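Local coordinates for protein N-acetylgalactosaminyltransferase 7 (Homo sapiens, PDB 6IWR) that belongs to the polypeptide GalNAc transferase family and joins a GT-A type glycosyltransferase domain to a ricin-type beta-trefoil lectin domain, at residues A[146-151]-A[233-238]; A[564-569]-A[587-592]. One frame throughout, in Å; residues are numbered along the deposited sequence.

Interaction 1: A[146-151]-A[233-238]; sequences LLTSSV and LGQVLI
Thr148 and Gln235 meet through two hydrogen bonds just ahead of the paired strands. The amide N of Thr148 donates to Gln235 OE1 at 2.7 Å, in the carbonyl plane and on a lone pair. In the other direction Gln235 N donates to Thr148 OG1 at 3.0 Å. OG1 can take this bond because it stands between the backbone N and the carbonyl carbon (chi1 64°). Val236 N then donates to Thr148 O. A water joins Thr148 OG1 to Leu233 O.

The backbone pairing that follows is parallel. Ser150 N donates to Val236 O, and Ile238 N donates to Ser150 O at 2.9 Å. Strands 149-155 and 236-240 are neighbours in the central sheet of the GT-A fold, and strand 179-186 lies on the other side of 149-155.

Ser150 OG accepts a weak bond from Gly234 N (2.8 Å) and is also bonded to Glu181, which holds Leu233 N as well. The Ile238 CD1 methyl packs 3.6 Å from the Ser149 OG hydroxyl, which is hydrogen-bonded to Tyr251 of helix 251-260.

Apolar contacts add to this. Leu147 CB touches Val236 CG1 at 3.5 Å, the two side chains crossing at about a right angle. Val151 CG1 lies 4.3 Å from Ile238 CB.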
loop_
_atom_site.group_PDB
_atom_site.type_symbol
_atom_site.label_atom_id
_atom_site.label_comp_id
_atom_site.label_asym_id
_atom_site.label_seq_id
_atom_site.Cartn_x
_atom_site.Cartn_y
_atom_site.Cartn_z
ATOM N N LEU A 146 -16.176 -38.047 25.268
ATOM C CA LEU A 146 -15.574 -36.737 25.197
ATOM C C LEU A 146 -16.104 -35.721 26.177
ATOM O O LEU A 146 -17.210 -35.834 26.661
ATOM C CB LEU A 146 -15.774 -36.181 23.800
ATOM C CG LEU A 146 -15.352 -37.038 22.622
ATOM C CD1 LEU A 146 -16.241 -36.771 21.424
ATOM C CD2 LEU A 146 -13.902 -36.766 22.294
ATOM N N LEU A 147 -15.281 -34.734 26.480
ATOM C CA LEU A 147 -15.668 -33.604 27.302
ATOM C C LEU A 147 -16.677 -32.733 26.581
ATOM O O LEU A 147 -16.656 -32.633 25.377
ATOM C CB LEU A 147 -14.450 -32.746 27.602
ATOM C CG LEU A 147 -13.516 -32.917 28.794
ATOM C CD1 LEU A 147 -13.895 -34.044 29.714
ATOM C CD2 LEU A 147 -12.080 -33.059 28.349
ATOM N N THR A 148 -17.556 -32.088 27.325
ATOM C CA THR A 148 -18.436 -31.074 26.752
ATOM C C THR A 148 -17.673 -29.759 26.530
ATOM O O THR A 148 -16.562 -29.572 27.023
ATOM C CB THR A 148 -19.621 -30.831 27.669
ATOM O OG1 THR A 148 -19.146 -30.282 28.908
ATOM C CG2 THR A 148 -20.360 -32.143 27.945
ATOM N N SER A 149 -18.275 -28.820 25.796
ATOM C CA SER A 149 -17.580 -27.564 25.533
ATOM C C SER A 149 -18.511 -26.361 25.555
ATOM O O SER A 149 -19.663 -26.423 25.101
ATOM C CB SER A 149 -16.847 -27.593 24.172
ATOM O OG SER A 149 -15.811 -28.559 24.179
ATOM N N SER A 150 -17.985 -25.250 26.059
ATOM C CA SER A 150 -18.551 -23.932 25.794
ATOM C C SER A 150 -17.755 -23.316 24.647
ATOM O O SER A 150 -16.535 -23.158 24.769
ATOM C CB SER A 150 -18.471 -23.058 27.048
ATOM O OG SER A 150 -19.197 -23.632 28.138
ATOM N N VAL A 151 -18.395 -23.008 23.522
ATOM C CA VAL A 151 -17.688 -22.221 22.515
ATOM C C VAL A 151 -17.944 -20.750 22.813
ATOM O O VAL A 151 -19.093 -20.331 23.017
ATOM C CB VAL A 151 -18.076 -22.601 21.062
ATOM C CG1 VAL A 151 -18.347 -24.093 20.883
ATOM C CG2 VAL A 151 -19.221 -21.772 20.510
ATOM N N LEU A 233 -20.531 -23.490 31.727
ATOM C CA LEU A 233 -21.189 -24.791 31.611
ATOM C C LEU A 233 -20.295 -25.885 31.031
ATOM O O LEU A 233 -20.467 -27.061 31.364
ATOM C CB LEU A 233 -22.411 -24.657 30.733
ATOM C CG LEU A 233 -23.726 -24.183 31.304
ATOM C CD1 LEU A 233 -23.531 -23.401 32.576
ATOM C CD2 LEU A 233 -24.417 -23.358 30.246
ATOM N N GLY A 234 -19.399 -25.562 30.112
ATOM C CA GLY A 234 -18.691 -26.602 29.411
ATOM C C GLY A 234 -17.432 -27.066 30.128
ATOM O O GLY A 234 -16.782 -26.381 30.913
ATOM N N GLN A 235 -17.056 -28.295 29.855
ATOM C CA GLN A 235 -15.807 -28.751 30.423
ATOM C C GLN A 235 -14.603 -28.149 29.706
ATOM O O GLN A 235 -13.605 -27.829 30.364
ATOM C CB GLN A 235 -15.768 -30.274 30.400
ATOM C CG GLN A 235 -16.888 -30.903 31.214
ATOM C CD GLN A 235 -16.997 -32.396 31.005
ATOM O OE1 GLN A 235 -17.052 -32.863 29.861
ATOM N NE2 GLN A 235 -17.016 -33.160 32.109
ATOM N N VAL A 236 -14.655 -27.964 28.380
ATOM C CA VAL A 236 -13.555 -27.282 27.714
ATOM C C VAL A 236 -14.080 -26.014 27.069
ATOM O O VAL A 236 -15.236 -25.944 26.643
ATOM C CB VAL A 236 -12.799 -28.161 26.684
ATOM C CG1 VAL A 236 -13.028 -29.644 26.935
ATOM C CG2 VAL A 236 -13.066 -27.748 25.250
ATOM N N LEU A 237 -13.227 -24.984 27.052
ATOM C CA LEU A 237 -13.480 -23.762 26.301
ATOM C C LEU A 237 -12.969 -23.922 24.875
ATOM O O LEU A 237 -11.849 -24.389 24.667
ATOM C CB LEU A 237 -12.796 -22.573 26.964
ATOM C CG LEU A 237 -13.261 -22.244 28.385
ATOM C CD1 LEU A 237 -12.267 -21.313 29.053
ATOM C CD2 LEU A 237 -14.673 -21.604 28.314
ATOM N N ILE A 238 -13.797 -23.575 23.894
ATOM C CA ILE A 238 -13.361 -23.524 22.506
ATOM C C ILE A 238 -13.549 -22.089 22.056
ATOM O O ILE A 238 -14.686 -21.619 21.940
ATOM C CB ILE A 238 -14.137 -24.481 21.591
ATOM C CG1 ILE A 238 -14.143 -25.909 22.149
ATOM C CG2 ILE A 238 -13.518 -24.452 20.158
ATOM C CD1 ILE A 238 -14.711 -26.938 21.189
HETATM O O HOH W 1 -21.916 -29.443 30.451
#

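Interaction 2: A[564-569]-A[587-592]; sequences KCLDRS and QKWEMN
Gln587 lies alongside 565-567 and opens the contact. Its CG sits 3.4 Å from Asp567 CG, and the two side chains cross obliquely. The carboxylate and amide planes are 80° apart. The end of the Gln587 side chain comes up to Cys565 CB, next to the disulfide from Cys565 to Cys580. The carboxylate of Asp567 is held from elsewhere, with OD2 hydrogen-bonded to Ser578. The CA of Gln587 also makes a C-H...O contact with Leu566 O.

CB of Lys588 points away from 564-569, and NZ bonds to Ser582 O. Its backbone O accepts a hydrogen bond from Arg568 NH1 at 2.8 Å. Lys588 O lies near the guanidinium plane, while NH1 stands above the carbonyl plane of Lys588.

Trp589 is the aromatic side chain of the contact. It belongs to the ricin-type beta-trefoil, whose repeats commonly carry a Gln-x-Trp motif; Gln587, Lys588 and Trp589 match it. NE1 donates to Leu566 O at 3.1 Å, nearly straight at 171°. Leu566 O lies in the ring plane, while NE1 sits above the carbonyl plane.

The two ring faces have different partners. Over one, Arg568 NH1 lies 3.6 Å above the ring centre. This is a cation-pi contact, with CZ 4.7 Å from the six-membered ring centroid. The guanidinium is steeply tilted against the ring and presents its edge. Arg568 CG stands between the backbone N and the carbonyl carbon (chi1 82°), and the chain then runs extended to NE. CD and CB pack on CH2, while NE forms a salt bridge with Glu570. Leu566 CD2 lies over the opposite face, offset toward the rim.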
loop_
_atom_site.group_PDB
_atom_site.type_symbol
_atom_site.label_atom_id
_atom_site.label_comp_id
_atom_site.label_asym_id
_atom_site.label_seq_id
_atom_site.Cartn_x
_atom_site.Cartn_y
_atom_site.Cartn_z
ATOM N N LYS A 564 33.410 3.789 -0.082
ATOM C CA LYS A 564 32.718 5.077 -0.056
ATOM C C LYS A 564 31.995 5.342 1.266
ATOM O O LYS A 564 31.677 4.426 2.035
ATOM C CB LYS A 564 31.746 5.156 -1.238
ATOM C CG LYS A 564 32.474 5.158 -2.602
ATOM C CD LYS A 564 31.482 5.144 -3.745
ATOM C CE LYS A 564 32.120 5.260 -5.093
ATOM N NZ LYS A 564 31.074 5.080 -6.134
ATOM N N CYS A 565 31.771 6.631 1.531
ATOM C CA CYS A 565 31.132 7.160 2.732
ATOM C C CYS A 565 29.640 7.441 2.494
ATOM O O CYS A 565 29.222 7.840 1.406
ATOM C CB CYS A 565 31.837 8.451 3.170
ATOM S SG CYS A 565 33.309 8.286 4.167
ATOM N N LEU A 566 28.820 7.178 3.505
ATOM C CA LEU A 566 27.440 7.630 3.410
ATOM C C LEU A 566 27.441 9.154 3.264
ATOM O O LEU A 566 28.179 9.852 3.962
ATOM C CB LEU A 566 26.643 7.164 4.638
ATOM C CG LEU A 566 25.114 7.153 4.455
ATOM C CD1 LEU A 566 24.744 6.424 3.169
ATOM C CD2 LEU A 566 24.370 6.543 5.622
ATOM N N ASP A 567 26.665 9.678 2.317
ATOM C CA ASP A 567 26.646 11.119 2.049
ATOM C C ASP A 567 25.197 11.546 1.874
ATOM O O ASP A 567 24.304 10.714 1.693
ATOM C CB ASP A 567 27.467 11.498 0.786
ATOM C CG ASP A 567 28.023 12.958 0.805
ATOM O OD1 ASP A 567 27.597 13.818 1.628
ATOM O OD2 ASP A 567 28.923 13.227 -0.035
ATOM N N ARG A 568 24.960 12.848 1.930
ATOM C CA ARG A 568 23.627 13.416 1.793
ATOM C C ARG A 568 23.654 14.758 1.075
ATOM O O ARG A 568 24.676 15.407 1.051
ATOM C CB ARG A 568 22.975 13.570 3.167
ATOM C CG ARG A 568 23.385 14.816 3.913
ATOM C CD ARG A 568 23.049 14.712 5.371
ATOM N NE ARG A 568 23.735 15.734 6.126
ATOM C CZ ARG A 568 24.711 15.491 6.978
ATOM N NH1 ARG A 568 25.113 14.261 7.186
ATOM N NH2 ARG A 568 25.284 16.482 7.621
ATOM N N SER A 569 22.536 15.171 0.488
ATOM C CA SER A 569 22.436 16.515 -0.064
ATOM C C SER A 569 21.758 17.572 0.800
ATOM O O SER A 569 22.183 18.707 0.817
ATOM C CB SER A 569 21.782 16.509 -1.429
ATOM O OG SER A 569 21.702 17.826 -1.917
ATOM N N GLN A 587 29.001 14.132 5.013
ATOM C CA GLN A 587 29.374 12.757 5.280
ATOM C C GLN A 587 29.511 12.481 6.763
ATOM O O GLN A 587 30.103 11.473 7.130
ATOM C CB GLN A 587 30.667 12.407 4.552
ATOM C CG GLN A 587 30.485 12.232 3.075
ATOM C CD GLN A 587 31.796 12.054 2.353
ATOM O OE1 GLN A 587 31.847 12.061 1.122
ATOM N NE2 GLN A 587 32.875 11.908 3.115
ATOM N N LYS A 588 28.971 13.339 7.618
ATOM C CA LYS A 588 29.078 13.175 9.060
ATOM C C LYS A 588 27.694 12.902 9.620
ATOM O O LYS A 588 26.747 13.640 9.325
ATOM C CB LYS A 588 29.711 14.407 9.716
ATOM C CG LYS A 588 31.226 14.246 9.894
ATOM C CD LYS A 588 32.044 15.522 9.763
ATOM C CE LYS A 588 33.213 15.272 8.793
ATOM N NZ LYS A 588 34.464 16.007 9.125
ATOM N N TRP A 589 27.579 11.821 10.397
ATOM C CA TRP A 589 26.299 11.300 10.858
ATOM C C TRP A 589 26.409 10.912 12.318
ATOM O O TRP A 589 27.477 10.501 12.774
ATOM C CB TRP A 589 25.870 10.048 10.099
ATOM C CG TRP A 589 25.795 10.221 8.658
ATOM C CD1 TRP A 589 26.800 10.047 7.754
ATOM C CD2 TRP A 589 24.636 10.589 7.912
ATOM N NE1 TRP A 589 26.341 10.299 6.477
ATOM C CE2 TRP A 589 25.014 10.637 6.552
ATOM C CE3 TRP A 589 23.315 10.894 8.262
ATOM C CZ2 TRP A 589 24.127 10.978 5.555
ATOM C CZ3 TRP A 589 22.434 11.220 7.265
ATOM C CH2 TRP A 589 22.842 11.264 5.929
ATOM N N GLU A 590 25.293 11.012 13.043
ATOM C CA GLU A 590 25.159 10.432 14.370
ATOM C C GLU A 590 24.077 9.360 14.366
ATOM O O GLU A 590 23.134 9.388 13.563
ATOM C CB GLU A 590 24.822 11.481 15.446
ATOM C CG GLU A 590 24.478 12.878 14.996
ATOM C CD GLU A 590 24.260 13.820 16.182
ATOM O OE1 GLU A 590 24.359 13.345 17.319
ATOM O OE2 GLU A 590 24.003 15.031 15.995
ATOM N N MET A 591 24.208 8.400 15.281
ATOM C CA MET A 591 23.141 7.433 15.520
ATOM C C MET A 591 22.716 7.547 16.975
ATOM O O MET A 591 23.440 7.134 17.885
ATOM C CB MET A 591 23.561 6.006 15.176
ATOM C CG MET A 591 22.384 5.021 15.018
ATOM S SD MET A 591 22.967 3.413 14.408
ATOM C CE MET A 591 21.601 2.810 13.427
ATOM N N ASN A 592 21.532 8.087 17.180
ATOM C CA ASN A 592 21.022 8.394 18.502
ATOM C C ASN A 592 19.865 7.471 18.805
ATOM O O ASN A 592 18.988 7.266 17.955
ATOM C CB ASN A 592 20.586 9.851 18.570
ATOM C CG ASN A 592 21.649 10.761 18.077
ATOM O OD1 ASN A 592 22.760 10.711 18.579
ATOM N ND2 ASN A 592 21.355 11.551 17.042
#

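How the interactions relate
Interaction 1 and interaction 2 belong to different domains and do not touch. Their centres are about 61 Å apart and their nearest atoms about 44 Å. They lie on opposite sides of the centre of the chain, and interaction 1 closes in sequence before interaction 2 opens. Interaction 1 joins the starts of two adjacent parallel strands of the GT-A domain and the loops before them. Residues 564-569 and 587-592 instead meet at a steep angle, largely through side chains, in the lectin domain. The entry also contains a manganese ion, which neither contact binds. Both contacts are mostly buried, and no other protein chain of the assembly touches either one.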